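Local coordinates for putative uncharacterized protein smu.1377c (PDB 3L7V), which is of unknown function but has a YrdC-like domain, and may bind double-stranded RNA and take part in tRNA modification, at residues Y68-S73 with M183-A189; E123-L127 with K275-H279. One frame throughout, in Å; residues are numbered along the deposited sequence.

Contact 1 pairs two central strands of the mixed sheet that runs through the chain, about 8 Å from the chain's centre. Contact 2 lies farther out, about 15 Å from that centre, where helix 273-283 packs on the loop leading into strand 127-132. The two centres are 22 Å apart and the nearest atoms about 9 Å, so the contacts do not touch. They are joined through the sheet, in which strands 94-96 and 158-163 stand between strands 185-188 and 127-132. The bound sulfate, probably from the crystallisation liquor, belongs to contact 1, at Ser188; it may mark an anion site suited to an RNA-binding protein.

Contact 1. Residues Y68-S73 with M183-A189; sequences YIIMTS and MVYASSA. With SO4 (sulfate ion), chain B.
The terminal methyl of Met71, a selenomethionine, presses on CG1 of Val184, with CE and CG1 3.5 Å apart, tight for two carbons. Its chain starts beside the backbone N and bends at its last torsion (chi3 41°), which swings CE across the valine. Met71 shares this face with Ala186, its non-hydrogen-bonded partner, whose small CB leaves room for the long neighbours; Ile69 CD1 reaches to 4.3 Å from Ala186 CB. The other face carries Ile70, Thr72, Tyr185 and Ser187. Branched Ile70 and Thr72 suit this buried surface, although Thr72 OG1 has no partner in the model. The flat Tyr185 ring runs past the strand end, its CD1 lying 3.7 Å from Thr72 O and its CE1 near Ser73 O, obliquely to the ring.

Between the two faces runs an antiparallel ladder. Two hydrogen-bonded pairs carry two bonds each: Ile70 with Ser187, where Ile70 N donates to Ser187 O at 2.8 Å, and Thr72 with Tyr185, where Tyr185 N lies 2.7 Å from Thr72 O with a nearly straight N-H (170°). A fifth bond, Ala189 N to Tyr68 O at 2.8 Å, comes from above the carbonyl plane (38° out of it). The single methyl of Ala189 suits this tight place, its CB 3.3 Å from Tyr68 O and against Ile70 CG1. Exposed Ser188 offers its backbone N to sulfate O3 at 3.2 Å, and Arg268 also binds the ion.

This is an interior strand pair of the YrdC-like domain's mixed sheet. Strand 59-64 bonds to Ile69 and Met71 on the edge of 68-72 away from 185-188, while strand 94-96 pairs with Val184 and Ala186. Helix 75-85 covers Ile70, Thr72 and Ser187 through Leu78, Lys81 and Lys85.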
loop_
_atom_site.group_PDB
_atom_site.type_symbol
_atom_site.label_atom_id
_atom_site.label_comp_id
_atom_site.label_asym_id
_atom_site.label_seq_id
_atom_site.Cartn_x
_atom_site.Cartn_y
_atom_site.Cartn_z
ATOM N N TYR A 68 7.241 3.467 -8.976
ATOM C CA TYR A 68 6.972 4.807 -8.413
ATOM C C TYR A 68 5.514 4.991 -7.958
ATOM O O TYR A 68 4.588 4.527 -8.629
ATOM C CB TYR A 68 7.395 5.927 -9.407
ATOM C CG TYR A 68 8.908 6.045 -9.493
ATOM C CD1 TYR A 68 9.630 5.361 -10.464
ATOM C CD2 TYR A 68 9.621 6.790 -8.554
ATOM C CE1 TYR A 68 11.023 5.444 -10.514
ATOM C CE2 TYR A 68 11.002 6.874 -8.590
ATOM C CZ TYR A 68 11.698 6.202 -9.576
ATOM O OH TYR A 68 13.070 6.282 -9.604
ATOM N N ILE A 69 5.332 5.646 -6.803
ATOM C CA ILE A 69 4.007 5.965 -6.265
ATOM C C ILE A 69 3.830 7.464 -6.010
ATOM O O ILE A 69 4.802 8.183 -5.757
ATOM C CB ILE A 69 3.700 5.227 -4.916
ATOM C CG1 ILE A 69 4.747 5.577 -3.845
ATOM C CG2 ILE A 69 3.579 3.733 -5.123
ATOM C CD1 ILE A 69 4.650 4.751 -2.549
ATOM N N ILE A 70 2.579 7.914 -6.081
ATOM C CA ILE A 70 2.182 9.223 -5.574
ATOM C C ILE A 70 1.669 9.100 -4.123
ATOM O O ILE A 70 0.840 8.244 -3.830
ATOM C CB ILE A 70 1.097 9.849 -6.481
ATOM C CG1 ILE A 70 1.575 9.838 -7.938
ATOM C CG2 ILE A 70 0.739 11.266 -6.001
ATOM C CD1 ILE A 70 0.478 10.026 -8.972
HETATM N N MSE A 71 2.170 9.962 -3.236
HETATM C CA MSE A 71 1.920 9.909 -1.790
HETATM C C MSE A 71 1.311 11.209 -1.251
HETATM O O MSE A 71 1.791 12.308 -1.577
HETATM C CB MSE A 71 3.240 9.695 -1.035
HETATM C CG MSE A 71 3.770 8.280 -0.964
HETATM SE SE MSE A 71 5.400 8.165 0.146
HETATM C CE MSE A 71 4.863 9.370 1.610
ATOM N N THR A 72 0.284 11.078 -0.402
ATOM C CA THR A 72 -0.365 12.217 0.274
ATOM C C THR A 72 -0.929 11.815 1.646
ATOM O O THR A 72 -0.972 10.626 1.982
ATOM C CB THR A 72 -1.503 12.878 -0.577
ATOM O OG1 THR A 72 -2.537 11.927 -0.872
ATOM C CG2 THR A 72 -0.956 13.413 -1.865
ATOM N N SER A 73 -1.362 12.805 2.429
ATOM C CA SER A 73 -1.885 12.538 3.770
ATOM C C SER A 73 -3.201 13.257 4.149
ATOM O O SER A 73 -3.614 13.205 5.305
ATOM C CB SER A 73 -0.803 12.771 4.836
ATOM O OG SER A 73 -0.568 14.151 5.032
HETATM N N MSE A 183 -1.395 9.492 9.225
HETATM C CA MSE A 183 -1.340 8.415 8.221
HETATM C C MSE A 183 -0.867 8.896 6.824
HETATM O O MSE A 183 -0.922 10.084 6.522
HETATM C CB MSE A 183 -2.723 7.760 8.088
HETATM C CG MSE A 183 -3.258 7.080 9.357
HETATM SE SE MSE A 183 -5.185 6.661 9.213
HETATM C CE MSE A 183 -5.109 5.491 7.661
ATOM N N VAL A 184 -0.416 7.967 5.978
ATOM C CA VAL A 184 -0.019 8.290 4.592
ATOM C C VAL A 184 -0.697 7.360 3.565
ATOM O O VAL A 184 -0.803 6.158 3.794
ATOM C CB VAL A 184 1.522 8.243 4.411
ATOM C CG1 VAL A 184 1.894 8.209 2.947
ATOM C CG2 VAL A 184 2.181 9.433 5.088
ATOM N N TYR A 185 -1.174 7.926 2.454
ATOM C CA TYR A 185 -1.954 7.183 1.450
ATOM C C TYR A 185 -1.286 7.255 0.080
ATOM O O TYR A 185 -0.475 8.151 -0.170
ATOM C CB TYR A 185 -3.388 7.727 1.346
ATOM C CG TYR A 185 -4.041 8.009 2.682
ATOM C CD1 TYR A 185 -4.252 9.316 3.112
ATOM C CD2 TYR A 185 -4.437 6.968 3.519
ATOM C CE1 TYR A 185 -4.838 9.581 4.339
ATOM C CE2 TYR A 185 -5.019 7.226 4.741
ATOM C CZ TYR A 185 -5.219 8.532 5.150
ATOM O OH TYR A 185 -5.804 8.787 6.374
ATOM N N ALA A 186 -1.634 6.329 -0.817
ATOM C CA ALA A 186 -0.906 6.209 -2.079
ATOM C C ALA A 186 -1.649 5.538 -3.224
ATOM O O ALA A 186 -2.655 4.854 -3.034
ATOM C CB ALA A 186 0.423 5.504 -1.862
ATOM N N SER A 187 -1.081 5.736 -4.411
ATOM C CA SER A 187 -1.535 5.166 -5.672
ATOM C C SER A 187 -0.294 5.155 -6.576
ATOM O O SER A 187 0.647 5.928 -6.351
ATOM C CB SER A 187 -2.618 6.064 -6.268
ATOM O OG SER A 187 -3.466 5.352 -7.143
ATOM N N SER A 188 -0.263 4.298 -7.590
ATOM C CA SER A 188 0.946 4.207 -8.415
ATOM C C SER A 188 1.095 5.401 -9.346
ATOM O O SER A 188 0.106 5.978 -9.790
ATOM C CB SER A 188 1.015 2.888 -9.198
ATOM O OG SER A 188 0.054 2.836 -10.238
ATOM N N ALA A 189 2.343 5.757 -9.637
ATOM C CA ALA A 189 2.676 6.917 -10.474
ATOM C C ALA A 189 2.689 6.560 -11.964
ATOM O O ALA A 189 3.754 6.411 -12.569
ATOM C CB ALA A 189 4.034 7.510 -10.048
HETATM S S SO4 B . -2.426 0.742 -7.265
HETATM O O1 SO4 B . -3.594 0.751 -6.381
HETATM O O2 SO4 B . -2.520 -0.373 -8.202
HETATM O O3 SO4 B . -2.385 1.993 -8.026
HETATM O O4 SO4 B . -1.207 0.562 -6.475
#

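Contact 2. Residues E123-L127 with K275-H279; sequences EDILL and KIMMH
Ile125 meets helix 273-283 with two of its branches: CG2 lies 4.1 Å from CD1 of Ile276, and CD1 lies 3.8 Å from CE1 of His279, in the plane of the imidazole and at its edge. With CG1 set beside its backbone N (chi1 -54°) and the chain then extended, the methyl is carried out to the ring while CG2 faces the other isoleucine, and the two isoleucines lie alongside each other, pointing opposite ways. Branched aliphatic residues suit this buried side, since they fill it without needing polar partners. Ile276 CD1 also lies 3.8 Å from Leu126 O, and its CG2 reaches Leu127 CD1 at 4.4 Å.

Toward solvent the fit is looser and more polar. Glu123 is extended beyond CG, and its OE1 comes to the edge of the imidazole, near its plane, 3.4 Å from His279 CE1, with the carboxylate turned 62° from the ring; this is a close approach, not a hydrogen bond. The aliphatic part of Lys275 lies loosely along Ile125, CB 4.3 Å from Ile125 CD1, while its NZ stays 6.8 Å from Glu123 OE1, too far for a salt bridge.

Asp124 turns the chain away from helix 111-123 in a Schellman motif, its positive phi (60°) allowing the turn. His120 of that helix meets the His279 ring edge-to-face and also packs on Ile125, Leu127 and Ile276, so helix 273-283 is seated against helix 111-123 and the start of strand 127-132.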
loop_
_atom_site.group_PDB
_atom_site.type_symbol
_atom_site.label_atom_id
_atom_site.label_comp_id
_atom_site.label_asym_id
_atom_site.label_seq_id
_atom_site.Cartn_x
_atom_site.Cartn_y
_atom_site.Cartn_z
ATOM N N GLU A 123 10.551 -11.283 7.319
ATOM C CA GLU A 123 11.328 -11.667 6.146
ATOM C C GLU A 123 11.407 -10.573 5.083
ATOM O O GLU A 123 12.020 -10.757 4.032
ATOM C CB GLU A 123 10.769 -12.961 5.559
ATOM C CG GLU A 123 10.867 -14.119 6.536
ATOM C CD GLU A 123 10.523 -15.450 5.912
ATOM O OE1 GLU A 123 10.179 -15.476 4.710
ATOM O OE2 GLU A 123 10.597 -16.472 6.632
ATOM N N ASP A 124 10.796 -9.432 5.370
ATOM C CA ASP A 124 10.840 -8.276 4.474
ATOM C C ASP A 124 10.246 -8.540 3.081
ATOM O O ASP A 124 10.895 -8.292 2.068
ATOM C CB ASP A 124 12.269 -7.734 4.344
ATOM C CG ASP A 124 12.346 -6.502 3.441
ATOM O OD1 ASP A 124 11.290 -5.875 3.199
ATOM O OD2 ASP A 124 13.452 -6.161 2.964
ATOM N N ILE A 125 9.010 -9.029 3.033
ATOM C CA ILE A 125 8.334 -9.239 1.757
ATOM C C ILE A 125 7.157 -8.282 1.594
ATOM O O ILE A 125 6.317 -8.167 2.488
ATOM C CB ILE A 125 7.800 -10.654 1.591
ATOM C CG1 ILE A 125 8.898 -11.705 1.801
ATOM C CG2 ILE A 125 7.213 -10.803 0.203
ATOM C CD1 ILE A 125 8.346 -13.105 2.036
ATOM N N LEU A 126 7.105 -7.614 0.441
ATOM C CA LEU A 126 6.008 -6.711 0.109
ATOM C C LEU A 126 4.649 -7.440 0.058
ATOM O O LEU A 126 4.489 -8.435 -0.661
ATOM C CB LEU A 126 6.319 -5.957 -1.205
ATOM C CG LEU A 126 5.229 -5.327 -2.102
ATOM C CD1 LEU A 126 4.049 -4.754 -1.348
ATOM C CD2 LEU A 126 5.829 -4.266 -3.009
ATOM N N LEU A 127 3.673 -6.931 0.806
ATOM C CA LEU A 127 2.370 -7.601 0.928
ATOM C C LEU A 127 1.217 -6.607 1.143
ATOM O O LEU A 127 1.336 -5.707 1.973
ATOM C CB LEU A 127 2.419 -8.618 2.099
ATOM C CG LEU A 127 1.136 -9.330 2.527
ATOM C CD1 LEU A 127 0.797 -10.482 1.560
ATOM C CD2 LEU A 127 1.286 -9.854 3.952
ATOM N N LYS A 275 6.873 -17.097 -2.898
ATOM C CA LYS A 275 7.061 -17.150 -1.442
ATOM C C LYS A 275 5.756 -16.938 -0.679
ATOM O O LYS A 275 5.543 -17.513 0.386
ATOM C CB LYS A 275 8.097 -16.132 -0.972
ATOM C CG LYS A 275 9.532 -16.427 -1.429
ATOM C CD LYS A 275 10.430 -15.215 -1.193
ATOM C CE LYS A 275 11.854 -15.476 -1.671
ATOM N NZ LYS A 275 12.720 -14.279 -1.497
ATOM N N ILE A 276 4.881 -16.106 -1.224
ATOM C CA ILE A 276 3.607 -15.813 -0.574
ATOM C C ILE A 276 2.604 -16.983 -0.576
ATOM O O ILE A 276 1.871 -17.179 0.391
ATOM C CB ILE A 276 3.005 -14.497 -1.143
ATOM C CG1 ILE A 276 3.941 -13.335 -0.761
ATOM C CG2 ILE A 276 1.598 -14.268 -0.620
ATOM C CD1 ILE A 276 3.715 -12.036 -1.490
HETATM N N MSE A 277 2.573 -17.757 -1.653
HETATM C CA MSE A 277 1.695 -18.925 -1.722
HETATM C C MSE A 277 2.200 -20.052 -0.789
HETATM O O MSE A 277 1.411 -20.749 -0.156
HETATM C CB MSE A 277 1.538 -19.412 -3.175
HETATM C CG MSE A 277 0.892 -18.378 -4.145
HETATM SE SE MSE A 277 0.492 -19.091 -5.959
HETATM C CE MSE A 277 2.308 -19.476 -6.550
HETATM N N MSE A 278 3.517 -20.205 -0.701
HETATM C CA MSE A 278 4.132 -21.103 0.267
HETATM C C MSE A 278 3.736 -20.734 1.706
HETATM O O MSE A 278 3.470 -21.615 2.517
HETATM C CB MSE A 278 5.661 -21.123 0.091
HETATM C CG MSE A 278 6.390 -22.227 0.861
HETATM SE SE MSE A 278 6.006 -24.071 0.231
HETATM C CE MSE A 278 4.737 -24.665 1.586
ATOM N N HIS A 279 3.674 -19.438 2.019
ATOM C CA HIS A 279 3.263 -19.005 3.356
ATOM C C HIS A 279 1.762 -19.177 3.556
ATOM O O HIS A 279 1.310 -19.455 4.663
ATOM C CB HIS A 279 3.637 -17.541 3.623
ATOM C CG HIS A 279 5.105 -17.308 3.810
ATOM N ND1 HIS A 279 5.755 -16.206 3.296
ATOM C CD2 HIS A 279 6.048 -18.033 4.455
ATOM C CE1 HIS A 279 7.035 -16.261 3.618
ATOM N NE2 HIS A 279 7.239 -17.360 4.322
#